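Local coordinates for transcriptional regulator, ROK family (PDB 1Z05), which probably binds DNA and regulates transcription of carbohydrate-metabolism genes, as a zinc-containing ROK-family relative of the E. coli repressor Mlc, at residues A123-G128 with P408-I413; Q109-R114 with E157-Y162; R168-A173 with G420-K425; I172-P177 with P202-A207; A224-G229 with G249-G254. One frame throughout, in Å; residues are numbered along the deposited sequence. Where two conformers were deposited one is given.

Interaction 1: residues A123-G128 with P408-I413; sequences ALHELG and PGAALI
His125 of strand 119-126 and Leu127 just after it pack sparsely against Ala410 and Ile413 of helix 407-418, on a buried face of the first five-stranded sheet. No direct hydrogen bond joins the two segments. The contact is two small apolar touches and one water.

At His125 and Ala410 the backbones come within 7.6 Å, CA to CA. His125 has CG opposite its own carbonyl carbon (chi1 -75°), and the imidazole reaches toward the helix. It meets the methyl of Ala410 obliquely. The small alanine lets the helix lie this close to the ring.

The second touch is between branch ends. Leu127 starts out pointing away from the helix, but its leucine fork turns back. Its CD1 reaches CG2 of Ile413 at 4.3 Å.

Beside these touches a water bridges two main-chain carbonyls. It donates to Leu127 O at 3.2 Å and to Ala410 O, also at 3.2 Å. Leu127 lies just past the end of the strand, and its carbonyl O takes one of the water's two bonds.

Strand 119-126 pairs antiparallel with strands 108-116 and 131-138. The ring of His125 stacks on Phe110 of the first, and Ala410 also touches Phe110. Ile413 continues on to Ser171 and Ala173 of strand 168-176, so helix 407-418 spans three strands of the sheet.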
# COMPACT_ATOMS: atom_id res chain seq x y z
N ALA A 123 4.35 -13.25 -26.81
CA ALA A 123 4.35 -14.66 -26.46
C ALA A 123 2.92 -15.15 -26.34
O ALA A 123 2.05 -14.43 -25.85
CB ALA A 123 5.11 -14.91 -25.16
N LEU A 124 2.68 -16.37 -26.81
CA LEU A 124 1.41 -17.03 -26.58
C LEU A 124 1.58 -17.97 -25.40
O LEU A 124 2.52 -18.78 -25.37
CB LEU A 124 0.98 -17.81 -27.84
CG LEU A 124 -0.28 -18.67 -27.78
CD1 LEU A 124 -1.54 -17.82 -27.70
CD2 LEU A 124 -0.33 -19.60 -28.99
N HIS A 125 0.69 -17.84 -24.41
CA HIS A 125 0.72 -18.68 -23.20
C HIS A 125 -0.55 -19.51 -23.11
O HIS A 125 -1.61 -19.10 -23.59
CB HIS A 125 0.71 -17.80 -21.94
CG HIS A 125 2.00 -17.10 -21.63
ND1 HIS A 125 2.53 -16.11 -22.42
CD2 HIS A 125 2.82 -17.20 -20.55
CE1 HIS A 125 3.64 -15.66 -21.87
NE2 HIS A 125 3.84 -16.31 -20.74
N GLU A 126 -0.45 -20.69 -22.50
CA GLU A 126 -1.66 -21.40 -22.08
C GLU A 126 -2.14 -20.74 -20.79
O GLU A 126 -1.34 -20.18 -20.03
CB GLU A 126 -1.43 -22.92 -21.90
CG GLU A 126 -0.35 -23.34 -20.91
CD GLU A 126 -0.84 -23.54 -19.47
OE1 GLU A 126 -2.03 -23.93 -19.25
OE2 GLU A 126 -0.03 -23.34 -18.54
N LEU A 127 -3.45 -20.80 -20.57
CA LEU A 127 -4.10 -20.09 -19.46
C LEU A 127 -3.45 -20.29 -18.07
O LEU A 127 -3.42 -19.35 -17.26
CB LEU A 127 -5.60 -20.44 -19.41
CG LEU A 127 -6.50 -19.41 -18.70
CD1 LEU A 127 -6.49 -18.06 -19.41
CD2 LEU A 127 -7.91 -19.96 -18.53
N GLY A 128 -2.94 -21.49 -17.81
CA GLY A 128 -2.17 -21.79 -16.60
C GLY A 128 -0.85 -21.03 -16.46
O GLY A 128 -0.25 -21.03 -15.38
N PRO A 408 5.67 -11.66 -16.23
CA PRO A 408 4.91 -10.59 -15.60
C PRO A 408 3.50 -10.40 -16.17
O PRO A 408 2.56 -10.23 -15.42
CB PRO A 408 5.78 -9.34 -15.85
CG PRO A 408 7.16 -9.87 -15.93
CD PRO A 408 7.01 -11.19 -16.65
N GLY A 409 3.36 -10.47 -17.50
CA GLY A 409 2.03 -10.35 -18.11
C GLY A 409 1.15 -11.53 -17.75
O GLY A 409 -0.06 -11.38 -17.54
N ALA A 410 1.76 -12.71 -17.66
CA ALA A 410 1.06 -13.93 -17.24
C ALA A 410 0.43 -13.77 -15.85
O ALA A 410 -0.70 -14.20 -15.62
CB ALA A 410 2.00 -15.14 -17.29
N ALA A 411 1.17 -13.12 -14.94
CA ALA A 411 0.70 -12.83 -13.59
C ALA A 411 -0.53 -11.93 -13.56
O ALA A 411 -1.44 -12.14 -12.76
CB ALA A 411 1.83 -12.21 -12.78
N LEU A 412 -0.55 -10.93 -14.44
CA LEU A 412 -1.69 -10.03 -14.56
C LEU A 412 -2.96 -10.80 -14.94
O LEU A 412 -4.04 -10.51 -14.44
CB LEU A 412 -1.44 -8.96 -15.64
CG LEU A 412 -0.32 -7.93 -15.43
CD1 LEU A 412 -0.29 -6.96 -16.60
CD2 LEU A 412 -0.52 -7.17 -14.12
N ILE A 413 -2.81 -11.75 -15.86
CA ILE A 413 -3.91 -12.59 -16.35
C ILE A 413 -4.38 -13.54 -15.24
O ILE A 413 -5.57 -13.65 -14.98
CB ILE A 413 -3.51 -13.38 -17.63
CG1 ILE A 413 -3.19 -12.42 -18.80
CG2 ILE A 413 -4.60 -14.40 -18.06
CD1 ILE A 413 -4.18 -11.29 -18.99
O HOH W 1 -1.28 -17.26 -16.10

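Interaction 2: residues Q109-R114 with E157-Y162; sequences QFLSMR and EFFQTY. With SO4 (sulfate ion), chain C.
The rings of Phe158 and Phe159 are both met obliquely by Leu111, neither squarely on a face nor at an edge. One face of Phe158 carries Tyr162 CD2, 3.6 Å above the plane and over its centre. One face of Tyr162 in turn holds the Thr161 methyl. The guanidinium of Arg114 meets a sulfate oxygen at its edge, in plane.

Leu111 splits its two branches between the rings. Its CD2 touches Phe158 CE2 at 3.6 Å, and its CD1 touches Phe159 CE2 at 3.7 Å. Phe158 reaches the strand because its CG stands opposite the backbone N (chi1 -169°).

This is helix-on-sheet packing in an actin-like (ASKHA) fold. Helix 144-161 lies across one face of the sheet, and Leu111 of strand 108-116 points into it. Phe158 also touches Thr135, on strand 131-138.

At the helix end Glu157 O takes two donors, Thr161 N and Thr161 OG1. The hydroxyl comes from 46° above the carbonyl plane.

Arg114 NH2 donates to sulfate O4 at 2.8 Å, with an N-H...O angle of 165°. Tyr119 OH and Arg117 N also bind this sulfate, which probably came from the crystallisation liquor. Arg114 NH1 forms a salt bridge with Asp217.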
# COMPACT_ATOMS: atom_id res chain seq x y z
N GLN A 109 -6.03 -19.76 -23.89
CA GLN A 109 -4.74 -19.13 -24.06
C GLN A 109 -4.85 -17.63 -23.79
O GLN A 109 -5.94 -17.09 -23.64
CB GLN A 109 -4.24 -19.35 -25.49
CG GLN A 109 -4.12 -20.83 -25.90
CD GLN A 109 -3.84 -20.99 -27.37
OE1 GLN A 109 -4.23 -20.14 -28.17
NE2 GLN A 109 -3.18 -22.08 -27.75
N PHE A 110 -3.70 -16.97 -23.72
CA PHE A 110 -3.64 -15.51 -23.70
C PHE A 110 -2.32 -15.07 -24.34
O PHE A 110 -1.38 -15.86 -24.43
CB PHE A 110 -3.78 -14.96 -22.27
CG PHE A 110 -2.68 -15.39 -21.31
CD1 PHE A 110 -1.51 -14.65 -21.20
CD2 PHE A 110 -2.84 -16.52 -20.51
CE1 PHE A 110 -0.49 -15.03 -20.32
CE2 PHE A 110 -1.84 -16.90 -19.61
CZ PHE A 110 -0.66 -16.16 -19.52
N LEU A 111 -2.28 -13.82 -24.80
CA LEU A 111 -1.05 -13.20 -25.26
C LEU A 111 -0.44 -12.39 -24.14
O LEU A 111 -1.15 -11.71 -23.39
CB LEU A 111 -1.32 -12.26 -26.44
CG LEU A 111 -1.67 -12.78 -27.82
CD1 LEU A 111 -1.57 -11.60 -28.80
CD2 LEU A 111 -0.75 -13.90 -28.25
N SER A 112 0.87 -12.48 -24.01
CA SER A 112 1.61 -11.64 -23.07
C SER A 112 2.69 -10.97 -23.88
O SER A 112 3.41 -11.64 -24.63
CB SER A 112 2.19 -12.47 -21.92
OG SER A 112 2.80 -11.62 -20.95
N MET A 113 2.78 -9.65 -23.76
CA MET A 113 3.73 -8.85 -24.51
C MET A 113 4.63 -8.04 -23.60
O MET A 113 4.24 -7.65 -22.50
CB MET A 113 2.97 -7.91 -25.45
CG MET A 113 2.10 -8.63 -26.47
SD MET A 113 1.02 -7.50 -27.38
CE MET A 113 2.17 -6.79 -28.54
N ARG A 114 5.85 -7.80 -24.06
CA ARG A 114 6.70 -6.80 -23.43
C ARG A 114 7.12 -5.77 -24.47
O ARG A 114 7.64 -6.12 -25.53
CB ARG A 114 7.95 -7.43 -22.79
CG ARG A 114 8.93 -6.36 -22.26
CD ARG A 114 10.20 -6.95 -21.64
NE ARG A 114 11.17 -5.88 -21.41
CZ ARG A 114 11.17 -5.08 -20.34
NH1 ARG A 114 10.24 -5.24 -19.39
NH2 ARG A 114 12.07 -4.12 -20.24
N GLU A 157 -0.16 -9.44 -37.49
CA GLU A 157 0.76 -10.39 -38.12
C GLU A 157 0.88 -11.68 -37.30
O GLU A 157 0.85 -12.77 -37.87
CB GLU A 157 2.14 -9.74 -38.30
CG GLU A 157 3.22 -10.63 -38.91
CD GLU A 157 3.16 -10.72 -40.43
OE1 GLU A 157 2.11 -11.12 -40.97
OE2 GLU A 157 4.17 -10.40 -41.09
N PHE A 158 0.99 -11.55 -35.98
CA PHE A 158 1.10 -12.69 -35.06
C PHE A 158 -0.11 -13.63 -35.15
O PHE A 158 0.06 -14.85 -35.24
CB PHE A 158 1.29 -12.21 -33.61
CG PHE A 158 1.67 -13.32 -32.64
CD1 PHE A 158 3.00 -13.57 -32.33
CD2 PHE A 158 0.68 -14.10 -32.04
CE1 PHE A 158 3.36 -14.60 -31.44
CE2 PHE A 158 1.02 -15.13 -31.16
CZ PHE A 158 2.36 -15.37 -30.85
N PHE A 159 -1.32 -13.06 -35.11
CA PHE A 159 -2.55 -13.85 -35.28
C PHE A 159 -2.61 -14.59 -36.62
O PHE A 159 -3.10 -15.71 -36.69
CB PHE A 159 -3.79 -12.99 -35.07
CG PHE A 159 -4.24 -12.90 -33.64
CD1 PHE A 159 -5.20 -13.80 -33.14
CD2 PHE A 159 -3.70 -11.95 -32.78
CE1 PHE A 159 -5.62 -13.72 -31.82
CE2 PHE A 159 -4.11 -11.86 -31.46
CZ PHE A 159 -5.06 -12.76 -30.97
N GLN A 160 -2.12 -13.95 -37.67
CA GLN A 160 -2.08 -14.57 -38.99
C GLN A 160 -1.01 -15.65 -39.06
O GLN A 160 -1.27 -16.75 -39.53
CB GLN A 160 -1.85 -13.52 -40.08
CG GLN A 160 -3.08 -12.67 -40.40
CD GLN A 160 -2.73 -11.42 -41.18
OE1 GLN A 160 -1.75 -11.37 -41.91
NE2 GLN A 160 -3.56 -10.39 -41.03
N THR A 161 0.19 -15.33 -38.59
CA THR A 161 1.32 -16.27 -38.70
C THR A 161 1.08 -17.54 -37.89
O THR A 161 1.38 -18.64 -38.37
CB THR A 161 2.64 -15.63 -38.26
OG1 THR A 161 2.91 -14.48 -39.08
CG2 THR A 161 3.81 -16.63 -38.42
N TYR A 162 0.55 -17.39 -36.68
CA TYR A 162 0.40 -18.52 -35.77
C TYR A 162 -1.03 -19.03 -35.65
O TYR A 162 -1.38 -19.67 -34.66
CB TYR A 162 1.00 -18.18 -34.40
CG TYR A 162 2.47 -17.86 -34.52
CD1 TYR A 162 3.41 -18.88 -34.70
CD2 TYR A 162 2.92 -16.53 -34.51
CE1 TYR A 162 4.77 -18.59 -34.84
CE2 TYR A 162 4.26 -16.23 -34.64
CZ TYR A 162 5.18 -17.26 -34.81
OH TYR A 162 6.52 -16.96 -34.94
S SO4 C . 15.30 -3.77 -21.87
O1 SO4 C . 15.30 -5.23 -21.78
O2 SO4 C . 15.71 -3.18 -20.60
O3 SO4 C . 16.25 -3.42 -22.92
O4 SO4 C . 13.96 -3.29 -22.19

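Interaction 3: residues R168-A173 with G420-K425; sequences RVTSIA and GLLLMK
Leu422 is the one helix side chain that packs closely here, its fork pressed against Thr170 and Ser171. CD2 lies 3.6 Å from Ser171 OG, and CD1 lies 3.8 Å from Thr170 O. Ser171 CB rests against both methyls. Leu422 gets there with CG opposite its backbone N (chi1 -172°).

The two hydroxyls bond to each other, Thr170 OG1 to Ser171 OG at 3.0 Å. Thr170 OG1 also bonds to Gln109 O on the next strand. These polar atoms are therefore paired although they are buried beside a leucine.

The other side is loose. Lys425 starts toward the strand, but its chain bends off, and its side chain stays 5.9 Å or more away. Leu421 is exposed and touches Gln38 of helix 35-51.

Gly420, with positive phi (89°), separates helix 407-418 from helix 421-428 and is the N-cap of the latter. The arrangement is helix-on-sheet packing in an ASKHA-type domain, with the C-terminal helix set between the sheet and N-terminal helix 35-51.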
# COMPACT_ATOMS: atom_id res chain seq x y z
N ARG A 168 -8.32 -20.63 -28.13
CA ARG A 168 -9.22 -19.68 -27.48
C ARG A 168 -8.41 -18.63 -26.71
O ARG A 168 -8.08 -18.82 -25.54
CB ARG A 168 -10.18 -20.42 -26.54
CG ARG A 168 -10.89 -21.62 -27.18
CD ARG A 168 -11.82 -22.33 -26.20
NE ARG A 168 -11.10 -23.05 -25.14
CZ ARG A 168 -11.56 -24.12 -24.51
NH1 ARG A 168 -10.83 -24.70 -23.56
NH2 ARG A 168 -12.75 -24.64 -24.82
N VAL A 169 -8.08 -17.54 -27.39
CA VAL A 169 -7.30 -16.45 -26.79
C VAL A 169 -8.23 -15.55 -25.99
O VAL A 169 -9.16 -14.96 -26.55
CB VAL A 169 -6.56 -15.63 -27.87
CG1 VAL A 169 -5.57 -14.65 -27.21
CG2 VAL A 169 -5.83 -16.57 -28.84
N THR A 170 -8.00 -15.45 -24.69
CA THR A 170 -8.96 -14.80 -23.81
C THR A 170 -8.66 -13.33 -23.55
O THR A 170 -9.55 -12.57 -23.17
CB THR A 170 -8.96 -15.47 -22.44
OG1 THR A 170 -7.65 -15.36 -21.88
CG2 THR A 170 -9.34 -16.94 -22.56
N SER A 171 -7.41 -12.95 -23.74
CA SER A 171 -6.92 -11.66 -23.24
C SER A 171 -5.50 -11.39 -23.71
O SER A 171 -4.81 -12.28 -24.22
CB SER A 171 -6.94 -11.66 -21.70
OG SER A 171 -6.21 -12.77 -21.20
N ILE A 172 -5.06 -10.14 -23.51
CA ILE A 172 -3.71 -9.70 -23.82
C ILE A 172 -3.16 -8.95 -22.61
O ILE A 172 -3.82 -8.06 -22.07
CB ILE A 172 -3.68 -8.80 -25.09
CG1 ILE A 172 -4.03 -9.61 -26.34
CG2 ILE A 172 -2.30 -8.13 -25.25
CD1 ILE A 172 -4.35 -8.80 -27.59
N ALA A 173 -1.97 -9.33 -22.18
CA ALA A 173 -1.24 -8.59 -21.17
C ALA A 173 -0.02 -7.94 -21.81
O ALA A 173 0.63 -8.53 -22.68
CB ALA A 173 -0.84 -9.53 -20.02
N GLY A 420 -11.83 -12.33 -10.75
CA GLY A 420 -13.10 -12.64 -11.40
C GLY A 420 -13.38 -11.78 -12.62
O GLY A 420 -14.30 -12.07 -13.40
N LEU A 421 -12.59 -10.72 -12.80
CA LEU A 421 -12.76 -9.80 -13.93
C LEU A 421 -12.73 -10.54 -15.28
O LEU A 421 -13.63 -10.37 -16.12
CB LEU A 421 -11.70 -8.69 -13.90
CG LEU A 421 -11.88 -7.46 -14.81
CD1 LEU A 421 -11.29 -6.21 -14.17
CD2 LEU A 421 -11.30 -7.67 -16.21
N LEU A 422 -11.70 -11.34 -15.49
CA LEU A 422 -11.51 -12.03 -16.76
C LEU A 422 -12.52 -13.15 -16.94
O LEU A 422 -13.01 -13.37 -18.05
CB LEU A 422 -10.08 -12.54 -16.91
CG LEU A 422 -9.70 -13.12 -18.28
CD1 LEU A 422 -10.09 -12.16 -19.42
CD2 LEU A 422 -8.22 -13.44 -18.32
N LEU A 423 -12.85 -13.85 -15.85
CA LEU A 423 -13.90 -14.87 -15.88
C LEU A 423 -15.20 -14.32 -16.45
O LEU A 423 -15.82 -14.95 -17.31
CB LEU A 423 -14.17 -15.44 -14.49
CG LEU A 423 -13.08 -16.18 -13.74
CD1 LEU A 423 -13.62 -16.62 -12.40
CD2 LEU A 423 -12.57 -17.37 -14.54
N MET A 424 -15.60 -13.14 -15.98
CA MET A 424 -16.87 -12.57 -16.40
C MET A 424 -16.81 -12.16 -17.87
O MET A 424 -17.79 -12.32 -18.59
CB MET A 424 -17.28 -11.41 -15.49
CG MET A 424 -17.60 -11.82 -14.04
SD MET A 424 -19.01 -12.96 -13.84
CE MET A 424 -18.24 -14.57 -13.95
N LYS A 425 -15.65 -11.66 -18.31
CA LYS A 425 -15.45 -11.36 -19.72
C LYS A 425 -15.57 -12.60 -20.60
O LYS A 425 -16.19 -12.54 -21.66
CB LYS A 425 -14.12 -10.64 -19.95
CG LYS A 425 -14.06 -9.23 -19.34
CD LYS A 425 -14.75 -8.18 -20.22
CE LYS A 425 -13.73 -7.47 -21.12
NZ LYS A 425 -14.32 -6.40 -21.98

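Interaction 4: residues I172-P177 with P202-A207; sequences IAITLP and PEIYKA
Ile172 and Ile174 of strand 168-176 hold Ile204 of helix 200-208 against the sheet. The helix belongs to a beta-alpha-beta crossover. It lies between strand 168-176 and its parallel neighbour 212-216, with two short strands, 179-181 and 186-189, also in the connection.

Ile172 comes first, and its CA is the nearest to that of Ile204, 8.5 Å away. Its side chain is stretched out, with CG1 opposite the carbonyl carbon and CD1 extended (chi2 166°). The CD1 end touches Ile204 CG2 at 3.8 Å, the two side chains crossing at a slant.

Ala173 faces the other side of the sheet, where it packs on Ile413 of helix 407-418. Ile174 again points to helix 200-208. The strand ends at Leu176, and Pro177 leads away beside Arg114.

The contact is purely apolar and buried. Helix 144-161 completes the pocket, since Leu151 touches both Ile174 and Ile204. Val212 of strand 212-216 also packs on Ile204.

Ile204 uses its two branches separately. Its CG2, opposite the backbone N, serves Ile172. Its longer arm serves the second strand residue, with CD1 placed 4.3 Å from Ile174 CG2.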
# COMPACT_ATOMS: atom_id res chain seq x y z
N ILE A 172 -5.06 -10.14 -23.51
CA ILE A 172 -3.71 -9.70 -23.82
C ILE A 172 -3.16 -8.95 -22.61
O ILE A 172 -3.82 -8.06 -22.07
CB ILE A 172 -3.68 -8.80 -25.09
CG1 ILE A 172 -4.03 -9.61 -26.34
CG2 ILE A 172 -2.30 -8.13 -25.25
CD1 ILE A 172 -4.35 -8.80 -27.59
N ALA A 173 -1.97 -9.33 -22.18
CA ALA A 173 -1.24 -8.59 -21.17
C ALA A 173 -0.02 -7.94 -21.81
O ALA A 173 0.63 -8.53 -22.68
CB ALA A 173 -0.84 -9.53 -20.02
N ILE A 174 0.28 -6.71 -21.40
CA ILE A 174 1.47 -6.01 -21.87
C ILE A 174 2.15 -5.29 -20.71
O ILE A 174 1.49 -4.58 -19.94
CB ILE A 174 1.19 -5.08 -23.11
CG1 ILE A 174 2.47 -4.38 -23.60
CG2 ILE A 174 0.04 -4.08 -22.85
CD1 ILE A 174 2.43 -4.05 -25.11
N THR A 175 3.45 -5.52 -20.57
CA THR A 175 4.24 -4.91 -19.50
C THR A 175 5.36 -4.11 -20.14
O THR A 175 5.78 -4.41 -21.26
CB THR A 175 4.80 -5.96 -18.51
OG1 THR A 175 5.55 -6.95 -19.23
CG2 THR A 175 3.65 -6.65 -17.77
N LEU A 176 5.81 -3.08 -19.44
CA LEU A 176 6.79 -2.15 -19.99
C LEU A 176 7.34 -1.28 -18.86
O LEU A 176 6.67 -1.08 -17.85
CB LEU A 176 6.13 -1.24 -21.05
CG LEU A 176 4.94 -0.36 -20.64
CD1 LEU A 176 4.89 0.88 -21.49
CD2 LEU A 176 3.63 -1.12 -20.75
N PRO A 177 8.57 -0.77 -19.03
CA PRO A 177 9.08 0.21 -18.05
C PRO A 177 8.32 1.54 -18.18
O PRO A 177 7.68 1.78 -19.20
CB PRO A 177 10.54 0.40 -18.48
CG PRO A 177 10.54 0.06 -19.96
CD PRO A 177 9.53 -1.05 -20.11
N PRO A 202 -6.81 0.73 -24.28
CA PRO A 202 -7.95 1.03 -25.16
C PRO A 202 -7.67 0.81 -26.66
O PRO A 202 -8.56 0.33 -27.38
CB PRO A 202 -8.23 2.52 -24.88
CG PRO A 202 -7.71 2.74 -23.49
CD PRO A 202 -6.50 1.85 -23.37
N GLU A 203 -6.47 1.15 -27.11
CA GLU A 203 -6.10 1.00 -28.53
C GLU A 203 -5.98 -0.47 -28.94
O GLU A 203 -6.41 -0.85 -30.02
CB GLU A 203 -4.82 1.76 -28.86
CG GLU A 203 -4.96 3.29 -28.85
CD GLU A 203 -5.74 3.84 -30.04
OE1 GLU A 203 -5.88 3.13 -31.07
OE2 GLU A 203 -6.21 5.00 -29.95
N ILE A 204 -5.38 -1.29 -28.08
CA ILE A 204 -5.28 -2.72 -28.34
C ILE A 204 -6.66 -3.38 -28.26
O ILE A 204 -7.00 -4.26 -29.07
CB ILE A 204 -4.26 -3.42 -27.40
CG1 ILE A 204 -2.83 -2.94 -27.71
CG2 ILE A 204 -4.35 -4.96 -27.53
CD1 ILE A 204 -1.78 -3.39 -26.65
N TYR A 205 -7.47 -2.96 -27.29
CA TYR A 205 -8.84 -3.45 -27.17
C TYR A 205 -9.67 -3.11 -28.42
O TYR A 205 -10.44 -3.95 -28.90
CB TYR A 205 -9.52 -2.92 -25.91
CG TYR A 205 -11.02 -3.10 -25.90
CD1 TYR A 205 -11.59 -4.36 -25.73
CD2 TYR A 205 -11.86 -2.01 -26.06
CE1 TYR A 205 -12.98 -4.53 -25.73
CE2 TYR A 205 -13.24 -2.16 -26.06
CZ TYR A 205 -13.79 -3.43 -25.89
OH TYR A 205 -15.17 -3.58 -25.89
N LYS A 206 -9.50 -1.90 -28.95
CA LYS A 206 -10.19 -1.51 -30.18
C LYS A 206 -9.76 -2.37 -31.38
O LYS A 206 -10.57 -2.72 -32.23
CB LYS A 206 -9.97 -0.02 -30.48
CG LYS A 206 -10.69 0.46 -31.73
CD LYS A 206 -10.21 1.83 -32.16
CE LYS A 206 -11.00 2.32 -33.37
NZ LYS A 206 -10.69 3.73 -33.71
N ALA A 207 -8.48 -2.73 -31.43
CA ALA A 207 -7.93 -3.49 -32.55
C ALA A 207 -8.18 -5.00 -32.47
O ALA A 207 -7.99 -5.71 -33.47
CB ALA A 207 -6.44 -3.20 -32.68

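Interaction 5: residues A224-G229 with G249-G254; sequences AEKLFG and GIVLDG
The last turn of helix 217-228 runs past the end of strand 246-252, and the two backbones come nearest at Lys226 and Gly254, 7.6 Å apart between CA atoms. After Leu252 the chain turns sharply. Asp253 and Gly254 both have positive phi (53° and 85°), and their backbone angles fit a type I' turn. It leads into the short antiparallel strand 255-256. At these angles a glycine suits the second position.

Lys226 makes the contact with the aliphatic part of its chain. Its CG faces Val251 CG1 at 4.4 Å. Further out, CE lies 4.3 Å from Gly254 CA, over the turn. A turn about the CB-CG bond (chi2 59°) carries the chain from the valine to the glycine.

The ammonium group goes past both residues, and NZ bonds to Val234 O. It has weaker links to Gln232 O and Asp235. Gly254 also pairs through its backbone with Asp235, so residues 232-235 meet both partners of the contact. Leu252, on the same strand, packs on Ile264 of the second subunit.

Helix 217-228 follows the last strand of the first sheet, and the hairpin belongs to the second. Such a meeting between two sheet-based halves suits the two-lobed ASKHA fold.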
# COMPACT_ATOMS: atom_id res chain seq x y z
N ALA A 224 4.37 -11.73 -10.50
CA ALA A 224 4.80 -13.02 -11.01
C ALA A 224 5.61 -13.81 -9.99
O ALA A 224 5.50 -15.03 -9.91
CB ALA A 224 5.59 -12.88 -12.31
N GLU A 225 6.44 -13.12 -9.21
CA GLU A 225 7.19 -13.80 -8.17
C GLU A 225 6.25 -14.34 -7.07
O GLU A 225 6.45 -15.43 -6.56
CB GLU A 225 8.29 -12.89 -7.60
CG GLU A 225 9.42 -12.53 -8.60
CD GLU A 225 10.26 -13.73 -9.09
OE1 GLU A 225 10.43 -14.73 -8.36
OE2 GLU A 225 10.75 -13.64 -10.23
N LYS A 226 5.22 -13.57 -6.73
CA LYS A 226 4.19 -14.00 -5.77
C LYS A 226 3.29 -15.14 -6.28
O LYS A 226 2.92 -16.04 -5.52
CB LYS A 226 3.36 -12.77 -5.35
CG LYS A 226 2.11 -13.06 -4.50
CD LYS A 226 2.45 -13.76 -3.18
CE LYS A 226 1.19 -14.21 -2.44
NZ LYS A 226 1.52 -15.25 -1.43
N LEU A 227 2.93 -15.11 -7.56
CA LEU A 227 2.05 -16.14 -8.14
C LEU A 227 2.76 -17.38 -8.69
O LEU A 227 2.20 -18.49 -8.65
CB LEU A 227 1.14 -15.53 -9.21
CG LEU A 227 0.23 -14.39 -8.76
CD1 LEU A 227 -0.62 -13.85 -9.93
CD2 LEU A 227 -0.67 -14.81 -7.58
N PHE A 228 3.97 -17.20 -9.21
CA PHE A 228 4.65 -18.25 -9.98
C PHE A 228 6.09 -18.46 -9.53
O PHE A 228 6.73 -19.43 -9.94
CB PHE A 228 4.72 -17.87 -11.47
CG PHE A 228 3.39 -17.74 -12.15
CD1 PHE A 228 2.60 -18.86 -12.40
CD2 PHE A 228 2.96 -16.50 -12.61
CE1 PHE A 228 1.38 -18.73 -13.06
CE2 PHE A 228 1.75 -16.37 -13.26
CZ PHE A 228 0.95 -17.49 -13.48
N GLY A 229 6.61 -17.55 -8.72
CA GLY A 229 8.05 -17.49 -8.49
C GLY A 229 8.49 -17.72 -7.07
O GLY A 229 8.01 -18.64 -6.40
N GLY A 249 9.30 -3.59 -6.16
CA GLY A 249 7.93 -4.03 -6.37
C GLY A 249 7.49 -4.57 -5.03
O GLY A 249 8.00 -5.58 -4.56
N ILE A 250 6.54 -3.88 -4.41
CA ILE A 250 6.15 -4.16 -3.03
C ILE A 250 4.83 -4.93 -3.02
O ILE A 250 3.81 -4.45 -3.54
CB ILE A 250 6.04 -2.85 -2.21
CG1 ILE A 250 7.42 -2.15 -2.18
CG2 ILE A 250 5.54 -3.12 -0.79
CD1 ILE A 250 7.34 -0.64 -2.12
N VAL A 251 4.87 -6.12 -2.42
CA VAL A 251 3.66 -6.91 -2.22
C VAL A 251 3.23 -6.77 -0.76
O VAL A 251 4.00 -7.08 0.17
CB VAL A 251 3.85 -8.40 -2.65
CG1 VAL A 251 2.57 -9.22 -2.41
CG2 VAL A 251 4.25 -8.49 -4.11
N LEU A 252 2.02 -6.27 -0.56
CA LEU A 252 1.42 -6.12 0.76
C LEU A 252 0.07 -6.82 0.77
O LEU A 252 -0.78 -6.55 -0.08
CB LEU A 252 1.29 -4.64 1.12
CG LEU A 252 0.75 -4.21 2.50
CD1 LEU A 252 1.75 -4.46 3.62
CD2 LEU A 252 0.37 -2.74 2.46
N ASP A 253 -0.11 -7.73 1.73
CA ASP A 253 -1.34 -8.55 1.86
C ASP A 253 -1.69 -9.30 0.58
O ASP A 253 -2.87 -9.40 0.21
CB ASP A 253 -2.53 -7.72 2.35
CG ASP A 253 -2.22 -6.93 3.61
OD1 ASP A 253 -1.54 -7.47 4.52
OD2 ASP A 253 -2.65 -5.76 3.70
N GLY A 254 -0.68 -9.80 -0.12
CA GLY A 254 -0.91 -10.61 -1.32
C GLY A 254 -1.11 -9.85 -2.61
O GLY A 254 -1.26 -10.46 -3.67

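Overall arrangement
From the N terminus, interaction 2 opens first, at strand 108-116, and closes on helix 144-161. Interaction 1 opens within that span and closes much later, at helix 407-418, so the two cross. Interactions 3 and 4 start from overlapping segments of strand 168-176. Interaction 4 closes soon, at helix 200-208, whereas interaction 3 closes only at the C-terminal helix and crosses interaction 1. Interaction 5 is a short loop that falls inside the spans of both 1 and 3. Interactions 1 to 4 all dress the first sheet, with 1 and 3 on one face and 2 and 4 on the other. Interaction 5 joins it to the second sheet.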